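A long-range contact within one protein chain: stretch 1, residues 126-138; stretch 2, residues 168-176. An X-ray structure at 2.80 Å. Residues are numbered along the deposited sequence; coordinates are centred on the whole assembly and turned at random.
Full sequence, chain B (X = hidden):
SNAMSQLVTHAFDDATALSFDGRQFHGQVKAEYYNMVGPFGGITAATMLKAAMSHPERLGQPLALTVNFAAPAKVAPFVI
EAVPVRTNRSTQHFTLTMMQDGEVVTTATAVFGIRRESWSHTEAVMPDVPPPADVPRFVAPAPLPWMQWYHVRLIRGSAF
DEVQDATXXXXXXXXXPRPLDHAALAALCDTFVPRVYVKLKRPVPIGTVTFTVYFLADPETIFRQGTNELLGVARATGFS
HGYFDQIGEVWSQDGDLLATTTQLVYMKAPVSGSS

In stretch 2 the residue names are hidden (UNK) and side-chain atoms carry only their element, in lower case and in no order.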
# COMPACT_ATOMS: atom_id res chain seq x y z
N MSE B 126 19.54 -7.63 1.66
CA MSE B 126 19.67 -7.27 3.05
C MSE B 126 20.99 -6.51 3.23
O MSE B 126 22.05 -6.96 2.77
CB MSE B 126 19.62 -8.50 3.95
CG MSE B 126 19.52 -8.15 5.42
SE MSE B 126 19.46 -9.74 6.53
CE MSE B 126 21.25 -10.46 6.15
N PRO B 127 20.91 -5.34 3.87
CA PRO B 127 22.09 -4.55 4.20
C PRO B 127 23.03 -5.33 5.10
O PRO B 127 22.60 -6.25 5.80
CB PRO B 127 21.52 -3.34 4.96
CG PRO B 127 20.10 -3.67 5.23
CD PRO B 127 19.67 -4.60 4.16
N ASP B 128 24.31 -4.98 5.06
CA ASP B 128 25.27 -5.61 5.95
C ASP B 128 25.27 -4.84 7.25
O ASP B 128 25.50 -3.63 7.26
CB ASP B 128 26.67 -5.63 5.34
CG ASP B 128 27.63 -6.45 6.17
OD1 ASP B 128 27.27 -7.60 6.54
OD2 ASP B 128 28.73 -5.95 6.48
N VAL B 129 25.03 -5.54 8.35
CA VAL B 129 24.87 -4.90 9.66
C VAL B 129 25.47 -5.73 10.80
O VAL B 129 25.62 -6.95 10.67
CB VAL B 129 23.39 -4.67 9.99
CG1 VAL B 129 22.68 -3.97 8.84
CG2 VAL B 129 22.70 -6.00 10.30
N PRO B 130 25.83 -5.06 11.90
CA PRO B 130 26.29 -5.80 13.09
C PRO B 130 25.14 -6.58 13.72
O PRO B 130 23.98 -6.29 13.43
CB PRO B 130 26.78 -4.68 14.03
CG PRO B 130 26.04 -3.46 13.58
CD PRO B 130 25.88 -3.60 12.10
N PRO B 131 25.46 -7.56 14.57
CA PRO B 131 24.44 -8.35 15.28
C PRO B 131 23.82 -7.54 16.41
O PRO B 131 24.42 -6.57 16.88
CB PRO B 131 25.23 -9.53 15.85
CG PRO B 131 26.61 -9.44 15.23
CD PRO B 131 26.82 -8.01 14.90
N PRO B 132 22.62 -7.95 16.87
CA PRO B 132 21.93 -7.31 18.00
C PRO B 132 22.87 -7.25 19.19
O PRO B 132 22.73 -6.40 20.07
CB PRO B 132 20.78 -8.27 18.30
CG PRO B 132 20.53 -8.96 17.00
CD PRO B 132 21.87 -9.10 16.34
N ALA B 133 23.82 -8.17 19.21
CA ALA B 133 24.86 -8.20 20.22
C ALA B 133 25.60 -6.87 20.29
O ALA B 133 25.68 -6.23 21.34
CB ALA B 133 25.85 -9.32 19.91
N ASP B 134 26.13 -6.45 19.14
CA ASP B 134 26.99 -5.28 19.09
C ASP B 134 26.23 -3.97 19.18
O ASP B 134 26.77 -2.98 19.68
CB ASP B 134 27.83 -5.32 17.82
CG ASP B 134 28.62 -6.60 17.70
OD1 ASP B 134 28.83 -7.26 18.75
OD2 ASP B 134 29.01 -6.95 16.57
N VAL B 135 24.99 -3.97 18.72
CA VAL B 135 24.17 -2.77 18.77
C VAL B 135 23.48 -2.66 20.12
O VAL B 135 22.84 -3.60 20.58
CB VAL B 135 23.09 -2.77 17.67
CG1 VAL B 135 22.32 -1.45 17.68
CG2 VAL B 135 23.73 -3.01 16.31
N PRO B 136 23.64 -1.50 20.77
CA PRO B 136 23.01 -1.17 22.06
C PRO B 136 21.54 -0.83 21.88
O PRO B 136 21.15 -0.24 20.88
CB PRO B 136 23.76 0.08 22.49
CG PRO B 136 24.08 0.76 21.19
CD PRO B 136 24.36 -0.35 20.20
N ARG B 137 20.73 -1.18 22.87
CA ARG B 137 19.33 -0.79 22.83
C ARG B 137 19.23 0.73 22.85
O ARG B 137 20.00 1.42 23.53
CB ARG B 137 18.55 -1.38 24.00
CG ARG B 137 17.10 -0.95 24.05
CD ARG B 137 16.37 -1.48 25.27
NE ARG B 137 14.94 -1.62 25.03
CZ ARG B 137 14.04 -1.89 25.97
NH1 ARG B 137 14.42 -2.05 27.23
NH2 ARG B 137 12.75 -2.00 25.66
N PHE B 138 18.28 1.25 22.08
CA PHE B 138 18.10 2.68 21.96
C PHE B 138 16.96 3.14 22.85
O PHE B 138 15.84 2.66 22.75
CB PHE B 138 17.80 3.02 20.50
CG PHE B 138 17.00 4.27 20.32
CD1 PHE B 138 17.64 5.49 20.13
CD2 PHE B 138 15.62 4.23 20.32
CE1 PHE B 138 16.90 6.65 19.96
CE2 PHE B 138 14.87 5.38 20.16
CZ PHE B 138 15.52 6.59 19.98
N UNK B 168 16.60 4.38 7.64
CA UNK B 168 16.82 3.83 8.97
C UNK B 168 17.03 2.32 8.95
O UNK B 168 16.35 1.60 8.21
c UNK B 168 15.71 3.31 11.19
o UNK B 168 15.59 5.51 10.24
c UNK B 168 15.62 4.12 9.91
N UNK B 169 17.99 1.85 9.75
CA UNK B 169 18.12 0.42 10.06
C UNK B 169 17.93 0.23 11.56
O UNK B 169 18.47 1.00 12.36
c UNK B 169 19.43 0.39 5.91
o UNK B 169 21.22 0.37 4.28
c UNK B 169 19.93 0.01 8.25
c UNK B 169 21.70 -0.01 6.59
c UNK B 169 21.27 -0.13 7.90
c UNK B 169 20.78 0.25 5.59
c UNK B 169 19.01 0.27 7.24
c UNK B 169 19.50 -0.12 9.70
N UNK B 170 17.17 -0.78 11.96
CA UNK B 170 17.07 -1.11 13.37
C UNK B 170 16.80 -2.58 13.66
O UNK B 170 16.11 -3.28 12.90
c UNK B 170 16.00 -0.25 14.04
c UNK B 170 13.61 0.55 13.91
c UNK B 170 14.58 -0.59 13.63
o UNK B 170 14.00 1.73 13.91
n UNK B 170 12.34 0.22 14.16
N UNK B 171 17.36 -3.05 14.77
CA UNK B 171 16.95 -4.32 15.32
C UNK B 171 15.76 -4.02 16.21
O UNK B 171 15.77 -3.05 16.96
n UNK B 171 21.29 -5.53 14.44
c UNK B 171 19.23 -5.40 15.33
c UNK B 171 20.49 -4.85 15.32
c UNK B 171 20.94 -7.49 12.90
c UNK B 171 19.99 -8.38 12.49
c UNK B 171 18.06 -4.95 16.15
c UNK B 171 19.26 -6.48 14.39
c UNK B 171 18.30 -7.41 13.95
c UNK B 171 20.56 -6.54 13.86
c UNK B 171 18.68 -8.36 13.01
N UNK B 172 14.74 -4.85 16.10
CA UNK B 172 13.53 -4.65 16.88
C UNK B 172 12.84 -5.97 17.17
O UNK B 172 12.86 -6.90 16.36
c UNK B 172 12.58 -3.72 16.12
c UNK B 172 12.05 -4.37 14.86
se UNK B 172 11.53 -3.12 13.48
c UNK B 172 11.24 -4.40 12.04
N UNK B 173 12.20 -6.02 18.34
CA UNK B 173 11.36 -7.14 18.72
C UNK B 173 10.34 -6.61 19.71
O UNK B 173 10.46 -5.49 20.20
c UNK B 173 12.18 -8.26 19.36
c UNK B 173 13.28 -9.16 21.41
c UNK B 173 12.80 -7.90 20.69
n UNK B 173 14.15 -8.86 22.55
n UNK B 173 12.44 -8.06 23.86
n UNK B 173 14.58 -8.13 24.70
c UNK B 173 13.72 -8.35 23.70
N UNK B 174 9.29 -7.39 19.95
CA UNK B 174 8.39 -7.10 21.05
C UNK B 174 9.20 -7.10 22.32
O UNK B 174 10.12 -7.89 22.48
c UNK B 174 6.50 -8.34 19.91
c UNK B 174 7.32 -8.18 21.17
o UNK B 174 5.73 -7.40 19.58
o UNK B 174 6.61 -9.40 19.24
N UNK B 175 8.87 -6.18 23.22
CA UNK B 175 9.34 -6.30 24.59
C UNK B 175 8.11 -6.20 25.48
O UNK B 175 7.19 -5.44 25.19
o UNK B 175 11.66 -6.56 26.39
c UNK B 175 10.34 -5.18 24.92
c UNK B 175 11.11 -5.44 26.22
o UNK B 175 11.18 -4.52 27.07
N UNK B 176 8.06 -7.02 26.54
CA UNK B 176 8.94 -8.16 26.75
C UNK B 176 8.72 -9.17 25.64
O UNK B 176 7.67 -9.12 24.98
c UNK B 176 8.45 -8.75 28.08
c UNK B 176 7.08 -8.23 28.24
c UNK B 176 7.12 -6.86 27.66

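Position 168 opens the strand with three side-chain atoms: a carbon that carries one oxygen and one carbon. That branching hydroxyl is threonine. Thr 168 lies out of reach of stretch 1, its hydroxyl bonded elsewhere in the structure.

Position 169 has one carbon, then a six-carbon ring bearing an oxygen; Pro 127 lies over one ring face and Val 129 also touches the ring. This is tyrosine. Its CA-to-CB bond points toward stretch 1. Pro 127 CG sits 4.2 Å from the centroid of the Tyr 169 ring, 17° off the normal, a CH-pi contact. Val 129 CG1 adds a looser apolar contact, 4.2 Å from Tyr 169 CD2.

At position 170 three carbons run out, the third carrying one oxygen and one nitrogen, hence glutamine. The CA-to-CB bond of Gln 170 points away from stretch 1, between two residues whose bonds point toward it.

Position 171 carries fused five- and six-membered rings, eight carbons and one nitrogen, on a single carbon; they meet Val 129, the Pro 130 carbonyl, Pro 132 and Val 135. Only tryptophan fits. Pro 130 O lies at the edge of the indole, near its plane, and accepts a hydrogen bond from Trp 171 NE1 at 3.0 Å. Pro 132 CG lies over the face, 4.0 Å from the centroid of the Trp 171 five-membered ring, while Val 129 CG2 reaches Trp 171 CZ2 at 3.5 Å and Val 135 CG2 meets Trp 171 CD1 at 3.9 Å.

Position 172 is an unbranched chain of two carbons, selenium and a carbon: methionine, as selenomethionine. Met 172 does not reach stretch 1.

Position 173 has three carbons, a nitrogen, then a carbon with two more nitrogens, the guanidinium of arginine. Arg 173 makes no contact across.

Position 174 has two carbons, the second carrying two oxygens: aspartate. Asp 174 is also out of reach.

Position 175 repeats that pattern, with one oxygen near Arg 137 NH2, and is again aspartate, now pointing toward stretch 1. Arg 137 NH2 meets Asp 175 OD2 at 3.3 Å, a salt bridge with a weak hydrogen bond, while Arg 173 NH1 holds Asp 175 OD1 at 3.0 Å. One carboxylate thus serves two arginines.

Position 176 has three carbons closing a ring onto the backbone nitrogen: proline, after a cis peptide bond. Pro 176 points away.

The rule is aromatic residues on alternate strand positions against a proline-rich loop. Prolines cover ring faces, valines fill in beside them, and the indole N-H is satisfied by the backbone O of Pro 130, without any polar side chain. Trp 171 has the largest area covered; the salt bridge joins the far end.

Stretch 2 168-176: TYQWMRDDP
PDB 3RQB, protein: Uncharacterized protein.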